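Local coordinates for protein Ral guanine nucleotide dissociation stimulator-like 2 (Mus musculus, PDB 4JGW) that probably acts as a guanine nucleotide exchange factor and associates with the GTP-bound form of Rap 1A and H-Ras in vitro, at residues A[193-198]-A[278-283]; A[262-267]-A[323-328]; A[289-294]-A[315-320]; A[254-259]-A[307-312]. All blocks are in the same frame, centred on the assembly; numbering follows the deposited sequence.

All four contacts lie in the helical RasGEF end of the chain, on the same side of its centre. Contacts 2 and 3 are the closest pair, with centres about 7 Å apart. They share an apolar core: Val264 of contact 2 packs on Leu291 of contact 3. Contact 1 lies about 10 Å, centre to centre, from contact 2, and Arg280 N meets Gly266 O at 2.9 Å. Its Val198 also packs on Leu290 and Trp294 of contact 3. Contact 4 uses earlier turns of helix 244-264, shared with contact 2, and of helix 307-318, shared with contact 3. Its centre is about 11 Å from that of contact 3, which it touches through Ala257 and Ala316.

Contact 1: A[193-198]-A[278-283]; sequences ADPTDV and TVRPLR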
loop_
_atom_site.group_PDB
_atom_site.type_symbol
_atom_site.label_atom_id
_atom_site.label_comp_id
_atom_site.label_asym_id
_atom_site.label_seq_id
_atom_site.Cartn_x
_atom_site.Cartn_y
_atom_site.Cartn_z
ATOM N N ALA A 193 27.926 -14.759 0.768
ATOM C CA ALA A 193 28.605 -13.497 0.484
ATOM C C ALA A 193 29.165 -12.861 1.751
ATOM O O ALA A 193 28.557 -12.945 2.820
ATOM C CB ALA A 193 27.660 -12.533 -0.219
ATOM N N ASP A 194 30.336 -12.242 1.618
ATOM C CA ASP A 194 30.950 -11.481 2.697
ATOM C C ASP A 194 30.125 -10.209 2.908
ATOM O O ASP A 194 30.037 -9.374 2.005
ATOM C CB ASP A 194 32.407 -11.145 2.342
ATOM C CG ASP A 194 33.167 -10.460 3.480
ATOM O OD1 ASP A 194 32.541 -9.941 4.432
ATOM O OD2 ASP A 194 34.414 -10.432 3.413
ATOM N N PRO A 195 29.504 -10.066 4.095
ATOM C CA PRO A 195 28.685 -8.885 4.372
ATOM C C PRO A 195 29.489 -7.582 4.353
ATOM O O PRO A 195 28.947 -6.536 3.992
ATOM C CB PRO A 195 28.122 -9.162 5.772
ATOM C CG PRO A 195 29.044 -10.170 6.373
ATOM C CD PRO A 195 29.509 -11.010 5.230
ATOM N N THR A 196 30.772 -7.658 4.713
ATOM C CA THR A 196 31.654 -6.486 4.727
ATOM C C THR A 196 32.045 -6.001 3.319
ATOM O O THR A 196 32.696 -4.965 3.177
ATOM C CB THR A 196 32.936 -6.718 5.585
ATOM O OG1 THR A 196 33.826 -7.616 4.913
ATOM C CG2 THR A 196 32.587 -7.280 6.962
ATOM N N ASP A 197 31.639 -6.745 2.290
ATOM C CA ASP A 197 31.896 -6.368 0.896
ATOM C C ASP A 197 31.049 -5.193 0.409
ATOM O O ASP A 197 31.169 -4.772 -0.743
ATOM C CB ASP A 197 31.716 -7.567 -0.044
ATOM C CG ASP A 197 32.978 -8.406 -0.183
ATOM O OD1 ASP A 197 34.055 -7.979 0.287
ATOM O OD2 ASP A 197 32.887 -9.500 -0.777
ATOM N N VAL A 198 30.194 -4.670 1.288
ATOM C CA VAL A 198 29.461 -3.429 1.021
ATOM C C VAL A 198 30.443 -2.302 0.666
ATOM O O VAL A 198 30.108 -1.392 -0.096
ATOM C CB VAL A 198 28.540 -3.031 2.217
ATOM C CG1 VAL A 198 29.351 -2.735 3.476
ATOM C CG2 VAL A 198 27.647 -1.847 1.857
ATOM N N THR A 278 29.597 -17.043 12.210
ATOM C CA THR A 278 31.028 -16.848 11.984
ATOM C C THR A 278 31.326 -15.353 11.960
ATOM O O THR A 278 30.604 -14.578 11.329
ATOM C CB THR A 278 31.505 -17.498 10.671
ATOM O OG1 THR A 278 30.719 -17.009 9.577
ATOM C CG2 THR A 278 31.377 -19.017 10.744
ATOM N N VAL A 279 32.391 -14.955 12.655
ATOM C CA VAL A 279 32.734 -13.544 12.826
ATOM C C VAL A 279 34.133 -13.252 12.283
ATOM O O VAL A 279 35.071 -14.019 12.514
ATOM C CB VAL A 279 32.643 -13.110 14.321
ATOM C CG1 VAL A 279 32.909 -11.614 14.480
ATOM C CG2 VAL A 279 31.280 -13.469 14.913
ATOM N N ARG A 280 34.256 -12.143 11.556
ATOM C CA ARG A 280 35.539 -11.671 11.038
ATOM C C ARG A 280 36.136 -10.594 11.949
ATOM O O ARG A 280 35.389 -9.850 12.587
ATOM C CB ARG A 280 35.377 -11.133 9.616
ATOM C CG ARG A 280 35.198 -12.215 8.566
ATOM C CD ARG A 280 35.240 -11.631 7.166
ATOM N NE ARG A 280 35.194 -12.669 6.138
ATOM C CZ ARG A 280 34.078 -13.133 5.582
ATOM N NH1 ARG A 280 32.893 -12.658 5.947
ATOM N NH2 ARG A 280 34.149 -14.079 4.655
ATOM N N PRO A 281 37.482 -10.507 12.014
ATOM C CA PRO A 281 38.154 -9.543 12.895
ATOM C C PRO A 281 37.992 -8.097 12.440
ATOM O O PRO A 281 38.327 -7.764 11.300
ATOM C CB PRO A 281 39.628 -9.949 12.801
ATOM C CG PRO A 281 39.754 -10.628 11.478
ATOM C CD PRO A 281 38.450 -11.334 11.265
ATOM N N LEU A 282 37.486 -7.246 13.330
ATOM C CA LEU A 282 37.335 -5.822 13.031
ATOM C C LEU A 282 37.725 -4.941 14.215
ATOM O O LEU A 282 37.106 -5.000 15.282
ATOM C CB LEU A 282 35.902 -5.498 12.575
ATOM C CG LEU A 282 35.394 -6.040 11.231
ATOM C CD1 LEU A 282 33.891 -5.848 11.113
ATOM C CD2 LEU A 282 36.113 -5.402 10.043
ATOM N N ARG A 283 38.767 -4.137 14.018
ATOM C CA ARG A 283 39.147 -3.103 14.973
ATOM C C ARG A 283 38.149 -1.947 14.878
ATOM O O ARG A 283 37.533 -1.760 13.828
ATOM C CB ARG A 283 40.570 -2.610 14.693
ATOM C CG ARG A 283 41.663 -3.559 15.169
ATOM C CD ARG A 283 43.057 -3.024 14.870
ATOM N NE ARG A 283 43.476 -3.302 13.494
ATOM C CZ ARG A 283 43.464 -2.415 12.499
ATOM N NH1 ARG A 283 43.057 -1.167 12.701
ATOM N NH2 ARG A 283 43.866 -2.782 11.290
#
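Asp194 OD1 takes two hydrogen bonds from its own turn and faces the charge of Arg280 in the other segment. Thr196 N donates to Asp194 OD1 at 2.9 Å, with an N-H...O angle of 142°, which makes an Asx turn. The hydroxyl Thr196 OG1 adds a second bond to the same Asp194 OD1 at 2.7 Å. Both donors come from one face of the carboxylate and lie well out of its plane. They hold the carboxylate against the start of the 3-10 turn 195-198. Asp194 has CG opposite its backbone nitrogen (chi1 -174°), and this swings the acid out to the arginine.

Arg280 answers from the loop after strand 277-279. Its chain is extended from CG to NE and lays one guanidinium face against the carboxylate, the planes tilted by 17°. Asp194 OD2 sits over the centre of that Arg280 face, 3.5 Å above it. Asp194 OD1 is 3.1 Å from Arg280 NH1, but the pairing is electrostatic and not a hydrogen bond. The positive charge would be expected to favour the ionised acid.

Pro195 sits beside this pair and also packs on Thr268 and on Ser262 and Ser263 of helix 244-264. Asp194 O accepts a hydrogen bond from Trp450 NE1. The contact thus fastens the loop before helix 203-219 to the loop that leaves the two-stranded sheet 267-269/277-279. Pro195 CD makes the second touch, 3.8 Å from Arg280 NH1.

Contact 2: A[262-267]-A[323-328]; sequences SSVLGA and HRLRAA
The backbones stay well apart, with Leu265 CA 9.2 Å from Leu325 CA, and only side chains bridge the gap. One side is the end of helix 244-264, closed by a Schellman motif. Ala267 N bonds back to Ser262 O at 2.9 Å, and a weaker bond joins Gly266 N to Ser263 O. Gly266 is the C-prime residue and has positive phi (60°). Ser262 OG adds a further tie by donating to Ala267 O at 2.6 Å. The facing segment turns sharply at Leu325, the centre of an inverse gamma turn. Its bond runs from Arg326 N to Arg324 O.

Leu325 carries the contact. Its CG is opposite its own carbonyl carbon (chi1 -50°), and one methyl, CD1, meets both partners. Val264 comes in at a slant, with CG1 3.7 Å from Leu325 CD1. Leu265 lies at about a right angle to Leu325, and its CD2 is 4.0 Å from the same CD1.

All three side chains are buried. Ile322 touches both Val264 and Leu265, and helix 459-469 adds Val465 against Leu265 and Val469 against Leu325. The carboxylate of Glu470 accepts from Ala327 N and Ala328 N at the start of helix 326-330. The contact joins the end of one RasGEF helix to the turn that opens another, near the end of the modelled chain. Next to it, Arg324 reaches that end too, with NH2 bonded to the backbone oxygen of Glu470.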
loop_
_atom_site.group_PDB
_atom_site.type_symbol
_atom_site.label_atom_id
_atom_site.label_comp_id
_atom_site.label_asym_id
_atom_site.label_seq_id
_atom_site.Cartn_x
_atom_site.Cartn_y
_atom_site.Cartn_z
ATOM N N SER A 262 24.458 -7.152 10.113
ATOM C CA SER A 262 25.391 -8.238 9.821
ATOM C C SER A 262 26.787 -7.747 9.410
ATOM O O SER A 262 27.796 -8.237 9.926
ATOM C CB SER A 262 24.799 -9.151 8.742
ATOM O OG SER A 262 25.666 -10.224 8.428
ATOM N N SER A 263 26.836 -6.773 8.500
ATOM C CA SER A 263 28.108 -6.273 7.967
ATOM C C SER A 263 28.890 -5.443 8.980
ATOM O O SER A 263 30.112 -5.567 9.073
ATOM C CB SER A 263 27.896 -5.480 6.675
ATOM O OG SER A 263 27.423 -4.176 6.936
ATOM N N VAL A 264 28.178 -4.601 9.729
ATOM C CA VAL A 264 28.783 -3.803 10.796
ATOM C C VAL A 264 29.403 -4.715 11.859
ATOM O O VAL A 264 30.496 -4.444 12.358
ATOM C CB VAL A 264 27.766 -2.806 11.422
ATOM C CG1 VAL A 264 28.275 -2.248 12.744
ATOM C CG2 VAL A 264 27.471 -1.669 10.452
ATOM N N LEU A 265 28.712 -5.807 12.180
ATOM C CA LEU A 265 29.230 -6.794 13.124
ATOM C C LEU A 265 30.234 -7.748 12.472
ATOM O O LEU A 265 30.886 -8.534 13.162
ATOM C CB LEU A 265 28.087 -7.577 13.780
ATOM C CG LEU A 265 27.168 -6.805 14.734
ATOM C CD1 LEU A 265 25.970 -7.657 15.119
ATOM C CD2 LEU A 265 27.909 -6.325 15.978
ATOM N N GLY A 266 30.353 -7.667 11.146
ATOM C CA GLY A 266 31.266 -8.510 10.373
ATOM C C GLY A 266 30.968 -9.990 10.513
ATOM O O GLY A 266 31.872 -10.825 10.438
ATOM N N ALA A 267 29.690 -10.306 10.711
ATOM C CA ALA A 267 29.257 -11.664 11.009
ATOM C C ALA A 267 28.407 -12.271 9.896
ATOM O O ALA A 267 27.710 -11.560 9.171
ATOM C CB ALA A 267 28.506 -11.695 12.333
ATOM N N HIS A 323 23.945 0.187 18.284
ATOM C CA HIS A 323 24.061 1.359 19.155
ATOM C C HIS A 323 25.132 1.138 20.227
ATOM O O HIS A 323 25.877 2.061 20.563
ATOM C CB HIS A 323 22.706 1.676 19.802
ATOM C CG HIS A 323 22.682 2.963 20.568
ATOM N ND1 HIS A 323 22.587 4.194 19.953
ATOM C CD2 HIS A 323 22.730 3.209 21.899
ATOM C CE1 HIS A 323 22.585 5.143 20.872
ATOM N NE2 HIS A 323 22.671 4.572 22.060
ATOM N N ARG A 324 25.200 -0.093 20.739
ATOM C CA ARG A 324 26.179 -0.522 21.752
ATOM C C ARG A 324 27.639 -0.234 21.410
ATOM O O ARG A 324 28.461 -0.024 22.306
ATOM C CB ARG A 324 26.064 -2.030 21.978
ATOM C CG ARG A 324 25.090 -2.458 23.051
ATOM C CD ARG A 324 25.386 -3.884 23.500
ATOM N NE ARG A 324 26.486 -3.931 24.465
ATOM C CZ ARG A 324 27.747 -4.249 24.175
ATOM N NH1 ARG A 324 28.104 -4.564 22.936
ATOM N NH2 ARG A 324 28.658 -4.257 25.139
ATOM N N LEU A 325 27.957 -0.253 20.118
ATOM C CA LEU A 325 29.343 -0.243 19.652
ATOM C C LEU A 325 29.993 1.138 19.754
ATOM O O LEU A 325 30.274 1.783 18.742
ATOM C CB LEU A 325 29.426 -0.800 18.224
ATOM C CG LEU A 325 28.724 -2.140 17.966
ATOM C CD1 LEU A 325 28.561 -2.386 16.474
ATOM C CD2 LEU A 325 29.447 -3.310 18.637
ATOM N N ARG A 326 30.245 1.564 20.990
ATOM C CA ARG A 326 30.740 2.913 21.282
ATOM C C ARG A 326 32.168 3.180 20.820
ATOM O O ARG A 326 32.528 4.328 20.551
ATOM C CB ARG A 326 30.590 3.239 22.776
ATOM C CG ARG A 326 29.160 3.581 23.189
ATOM C CD ARG A 326 28.709 4.893 22.553
ATOM N NE ARG A 326 27.402 4.766 21.916
ATOM C CZ ARG A 326 26.977 5.524 20.908
ATOM N NH1 ARG A 326 27.753 6.474 20.403
ATOM N NH2 ARG A 326 25.771 5.324 20.397
ATOM N N ALA A 327 32.976 2.125 20.730
ATOM C CA ALA A 327 34.336 2.250 20.214
ATOM C C ALA A 327 34.295 2.515 18.712
ATOM O O ALA A 327 34.986 3.408 18.214
ATOM C CB ALA A 327 35.151 1.000 20.525
ATOM N N ALA A 328 33.468 1.745 18.007
ATOM C CA ALA A 328 33.266 1.915 16.569
ATOM C C ALA A 328 32.658 3.281 16.246
ATOM O O ALA A 328 33.155 3.988 15.369
ATOM C CB ALA A 328 32.398 0.796 16.020
#

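Contact 3: A[289-294]-A[315-320]; sequences RLLEKW and SALQSS
Leu291 and Leu317 point their branches at each other at a slant and meet methyl to methyl. Leu291 CD2 lies 3.6 Å from Leu317 CD2. The two leucines come from 284-303 and 307-318, consecutive and roughly antiparallel helices of the RasGEF domain. Their CA atoms are 7.9 Å apart. The CB of Leu317 points toward helix 284-303. Leu291 leaves at an angle, and it is its CD2 branch that turns inward. In both, CG stands opposite the carbonyl carbon (chi1 -70°), and this setting brings the two CD2 methyls together.

Trp294 meets Leu317 in a different way. It offers the root of its side chain, CB, to the other methyl of Leu317, and the indole leads off away from that helix. The ring nitrogen NE1 lies very close to Ser263 OG of helix 244-264. This is probably a hydrogen bond, though the modelled distance is too short to be relied on. Val260 of that helix packs on both Trp294 and Leu317, so a third helix joins the core. Phe340 of helix 334-344 also reaches Leu317. Leu317 CD1 makes the looser touch, 4.4 Å from Trp294 CB.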
loop_
_atom_site.group_PDB
_atom_site.type_symbol
_atom_site.label_atom_id
_atom_site.label_comp_id
_atom_site.label_asym_id
_atom_site.label_seq_id
_atom_site.Cartn_x
_atom_site.Cartn_y
_atom_site.Cartn_z
ATOM N N ARG A 289 34.418 2.424 9.442
ATOM C CA ARG A 289 34.364 2.573 7.987
ATOM C C ARG A 289 33.113 1.919 7.401
ATOM O O ARG A 289 32.542 2.416 6.429
ATOM C CB ARG A 289 35.634 2.011 7.334
ATOM C CG ARG A 289 36.920 2.727 7.754
ATOM C CD ARG A 289 36.911 4.194 7.326
ATOM N NE ARG A 289 37.517 5.074 8.328
ATOM C CZ ARG A 289 37.635 6.397 8.200
ATOM N NH1 ARG A 289 37.189 7.014 7.112
ATOM N NH2 ARG A 289 38.203 7.109 9.164
ATOM N N LEU A 290 32.694 0.810 8.009
ATOM C CA LEU A 290 31.450 0.138 7.647
ATOM C C LEU A 290 30.231 0.959 8.069
ATOM O O LEU A 290 29.269 1.073 7.310
ATOM C CB LEU A 290 31.401 -1.268 8.249
ATOM C CG LEU A 290 32.314 -2.309 7.588
ATOM C CD1 LEU A 290 32.715 -3.388 8.579
ATOM C CD2 LEU A 290 31.662 -2.923 6.357
ATOM N N LEU A 291 30.283 1.533 9.270
ATOM C CA LEU A 291 29.231 2.434 9.746
ATOM C C LEU A 291 29.089 3.641 8.820
ATOM O O LEU A 291 27.984 3.975 8.392
ATOM C CB LEU A 291 29.509 2.904 11.179
ATOM C CG LEU A 291 29.383 1.911 12.339
ATOM C CD1 LEU A 291 30.004 2.498 13.599
ATOM C CD2 LEU A 291 27.934 1.518 12.593
ATOM N N GLU A 292 30.222 4.274 8.510
ATOM C CA GLU A 292 30.281 5.413 7.589
ATOM C C GLU A 292 29.734 5.054 6.208
ATOM O O GLU A 292 29.036 5.854 5.584
ATOM C CB GLU A 292 31.721 5.928 7.467
ATOM C CG GLU A 292 32.232 6.683 8.699
ATOM C CD GLU A 292 33.755 6.695 8.817
ATOM O OE1 GLU A 292 34.451 6.332 7.842
ATOM O OE2 GLU A 292 34.260 7.072 9.897
ATOM N N LYS A 293 30.049 3.844 5.745
ATOM C CA LYS A 293 29.581 3.357 4.451
ATOM C C LYS A 293 28.057 3.245 4.386
ATOM O O LYS A 293 27.436 3.720 3.432
ATOM C CB LYS A 293 30.227 2.009 4.114
ATOM C CG LYS A 293 29.911 1.488 2.714
ATOM C CD LYS A 293 30.523 2.381 1.646
ATOM C CE LYS A 293 30.251 1.842 0.263
ATOM N NZ LYS A 293 31.293 2.292 -0.697
ATOM N N TRP A 294 27.467 2.617 5.403
ATOM C CA TRP A 294 26.018 2.436 5.472
ATOM C C TRP A 294 25.269 3.749 5.675
ATOM O O TRP A 294 24.172 3.925 5.138
ATOM C CB TRP A 294 25.642 1.430 6.562
ATOM C CG TRP A 294 25.868 0.003 6.160
ATOM C CD1 TRP A 294 26.799 -0.853 6.670
ATOM C CD2 TRP A 294 25.153 -0.731 5.156
ATOM N NE1 TRP A 294 26.710 -2.074 6.049
ATOM C CE2 TRP A 294 25.707 -2.030 5.117
ATOM C CE3 TRP A 294 24.102 -0.418 4.283
ATOM C CZ2 TRP A 294 25.242 -3.020 4.245
ATOM C CZ3 TRP A 294 23.640 -1.402 3.414
ATOM C CH2 TRP A 294 24.212 -2.688 3.404
ATOM N N SER A 315 17.246 2.410 11.115
ATOM C CA SER A 315 16.720 1.635 12.241
ATOM C C SER A 315 17.685 0.523 12.641
ATOM O O SER A 315 17.805 0.190 13.822
ATOM C CB SER A 315 15.334 1.062 11.931
ATOM O OG SER A 315 15.387 0.100 10.891
ATOM N N ALA A 316 18.368 -0.042 11.647
ATOM C CA ALA A 316 19.415 -1.034 11.879
ATOM C C ALA A 316 20.596 -0.434 12.644
ATOM O O ALA A 316 21.160 -1.081 13.523
ATOM C CB ALA A 316 19.880 -1.628 10.563
ATOM N N LEU A 317 20.955 0.804 12.308
ATOM C CA LEU A 317 22.064 1.498 12.962
ATOM C C LEU A 317 21.704 2.039 14.350
ATOM O O LEU A 317 22.591 2.277 15.173
ATOM C CB LEU A 317 22.600 2.625 12.070
ATOM C CG LEU A 317 23.365 2.246 10.795
ATOM C CD1 LEU A 317 23.726 3.494 10.005
ATOM C CD2 LEU A 317 24.617 1.437 11.103
ATOM N N GLN A 318 20.407 2.230 14.595
ATOM C CA GLN A 318 19.904 2.671 15.900
ATOM C C GLN A 318 19.614 1.486 16.817
ATOM O O GLN A 318 19.422 1.655 18.025
ATOM C CB GLN A 318 18.631 3.503 15.732
ATOM C CG GLN A 318 18.856 4.922 15.230
ATOM C CD GLN A 318 17.552 5.663 14.978
ATOM O OE1 GLN A 318 16.619 5.120 14.382
ATOM N NE2 GLN A 318 17.484 6.909 15.430
ATOM N N SER A 319 19.582 0.293 16.223
ATOM C CA SER A 319 19.286 -0.956 16.918
ATOM C C SER A 319 20.271 -1.226 18.058
ATOM O O SER A 319 21.443 -0.843 17.978
ATOM C CB SER A 319 19.314 -2.113 15.917
ATOM O OG SER A 319 18.724 -3.279 16.453
ATOM N N SER A 320 19.785 -1.891 19.109
ATOM C CA SER A 320 20.580 -2.176 20.314
ATOM C C SER A 320 21.983 -2.749 20.046
ATOM O O SER A 320 22.963 -2.197 20.548
ATOM C CB SER A 320 19.806 -3.068 21.296
ATOM O OG SER A 320 18.778 -2.344 21.952
#

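Contact 4: A[254-259]-A[307-312]; sequences NKVAGA and FSSVYA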
loop_
_atom_site.group_PDB
_atom_site.type_symbol
_atom_site.label_atom_id
_atom_site.label_comp_id
_atom_site.label_asym_id
_atom_site.label_seq_id
_atom_site.Cartn_x
_atom_site.Cartn_y
_atom_site.Cartn_z
ATOM N N ASN A 254 13.397 -6.011 5.892
ATOM C CA ASN A 254 14.119 -6.718 6.952
ATOM C C ASN A 254 15.470 -7.271 6.497
ATOM O O ASN A 254 16.409 -7.344 7.291
ATOM C CB ASN A 254 13.259 -7.844 7.541
ATOM C CG ASN A 254 12.078 -7.328 8.362
ATOM O OD1 ASN A 254 12.085 -6.200 8.864
ATOM N ND2 ASN A 254 11.062 -8.169 8.513
ATOM N N LYS A 255 15.557 -7.660 5.224
ATOM C CA LYS A 255 16.813 -8.137 4.634
ATOM C C LYS A 255 17.859 -7.026 4.564
ATOM O O LYS A 255 19.041 -7.262 4.830
ATOM C CB LYS A 255 16.583 -8.721 3.235
ATOM C CG LYS A 255 16.005 -10.125 3.222
ATOM C CD LYS A 255 15.962 -10.691 1.804
ATOM C CE LYS A 255 15.081 -11.935 1.735
ATOM N NZ LYS A 255 14.979 -12.480 0.349
ATOM N N VAL A 256 17.414 -5.823 4.204
ATOM C CA VAL A 256 18.293 -4.656 4.120
ATOM C C VAL A 256 18.793 -4.272 5.515
ATOM O O VAL A 256 19.995 -4.076 5.717
ATOM C CB VAL A 256 17.592 -3.455 3.424
ATOM C CG1 VAL A 256 18.474 -2.210 3.449
ATOM C CG2 VAL A 256 17.225 -3.811 1.989
ATOM N N ALA A 257 17.866 -4.183 6.469
ATOM C CA ALA A 257 18.195 -3.903 7.869
ATOM C C ALA A 257 19.106 -4.979 8.452
ATOM O O ALA A 257 20.020 -4.677 9.222
ATOM C CB ALA A 257 16.924 -3.773 8.703
ATOM N N GLY A 258 18.847 -6.230 8.074
ATOM C CA GLY A 258 19.670 -7.363 8.482
ATOM C C GLY A 258 21.077 -7.283 7.918
ATOM O O GLY A 258 22.049 -7.564 8.619
ATOM N N ALA A 259 21.180 -6.890 6.649
ATOM C CA ALA A 259 22.471 -6.726 5.981
ATOM C C ALA A 259 23.357 -5.698 6.683
ATOM O O ALA A 259 24.564 -5.910 6.820
ATOM C CB ALA A 259 22.274 -6.351 4.523
ATOM N N PHE A 307 12.626 6.095 0.876
ATOM C CA PHE A 307 12.507 6.222 2.327
ATOM C C PHE A 307 12.337 4.873 3.023
ATOM O O PHE A 307 12.518 4.773 4.235
ATOM C CB PHE A 307 11.381 7.193 2.698
ATOM C CG PHE A 307 11.596 8.588 2.175
ATOM C CD1 PHE A 307 10.963 9.014 1.009
ATOM C CD2 PHE A 307 12.442 9.472 2.839
ATOM C CE1 PHE A 307 11.166 10.304 0.515
ATOM C CE2 PHE A 307 12.650 10.765 2.354
ATOM C CZ PHE A 307 12.010 11.180 1.188
ATOM N N SER A 308 11.998 3.842 2.249
ATOM C CA SER A 308 11.929 2.479 2.763
ATOM C C SER A 308 13.310 1.981 3.208
ATOM O O SER A 308 13.466 1.493 4.331
ATOM C CB SER A 308 11.332 1.535 1.720
ATOM O OG SER A 308 11.200 0.226 2.245
ATOM N N SER A 309 14.306 2.112 2.333
ATOM C CA SER A 309 15.667 1.683 2.667
ATOM C C SER A 309 16.405 2.669 3.573
ATOM O O SER A 309 17.291 2.265 4.328
ATOM C CB SER A 309 16.479 1.356 1.416
ATOM O OG SER A 309 16.258 0.011 1.031
ATOM N N VAL A 310 16.038 3.950 3.506
ATOM C CA VAL A 310 16.532 4.937 4.474
ATOM C C VAL A 310 16.196 4.471 5.886
ATOM O O VAL A 310 17.069 4.433 6.753
ATOM C CB VAL A 310 15.957 6.359 4.235
ATOM C CG1 VAL A 310 16.244 7.275 5.426
ATOM C CG2 VAL A 310 16.544 6.959 2.986
ATOM N N TYR A 311 14.934 4.099 6.099
ATOM C CA TYR A 311 14.487 3.629 7.404
ATOM C C TYR A 311 15.074 2.272 7.766
ATOM O O TYR A 311 15.376 2.024 8.931
ATOM C CB TYR A 311 12.960 3.591 7.503
ATOM C CG TYR A 311 12.472 3.360 8.919
ATOM C CD1 TYR A 311 12.624 4.340 9.899
ATOM C CD2 TYR A 311 11.876 2.158 9.284
ATOM C CE1 TYR A 311 12.183 4.131 11.204
ATOM C CE2 TYR A 311 11.431 1.938 10.587
ATOM C CZ TYR A 311 11.588 2.927 11.538
ATOM O OH TYR A 311 11.150 2.713 12.824
ATOM N N ALA A 312 15.232 1.401 6.770
ATOM C CA ALA A 312 15.830 0.087 6.983
ATOM C C ALA A 312 17.241 0.216 7.547
ATOM O O ALA A 312 17.587 -0.451 8.520
ATOM C CB ALA A 312 15.839 -0.715 5.691
#
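Ala257 and Ala312 form the tight end of this contact, where small residues let the two helices come together. Their CA atoms are 4.7 Å apart. The methyl Ala257 CB rests 3.4 Å from the backbone oxygen Ala312 O. A CA-H...O contact supports the approach, with Ala257 CA 3.6 Å from Ala312 O. The angle at its hydrogen, 126°, is well bent. Ala312 O is also weakly bonded by Ser315 OG.

Val256 fills the next place. Its CG1 is opposite the backbone nitrogen (chi1 175°) and lies 3.8 Å from Ala312 CB.

The tight alanine end lies nearer solvent. Asn254 and Lys255 are exposed there, with Ala257 and Tyr311 partly so. The looser approach faces the interior, where Val256 CG1 stays 4.0 Å from Ser309 OG. That buried hydroxyl has its partner in Asp214 of helix 203-219, and Leu210 of the same helix touches both Val256 and Ser309.

The segment axes pass 8.9 Å apart and cross at -39°, running in broadly the same direction. This is close helix-to-helix packing through alanines, inside the mainly helical RasGEF (CDC25-homology) domain.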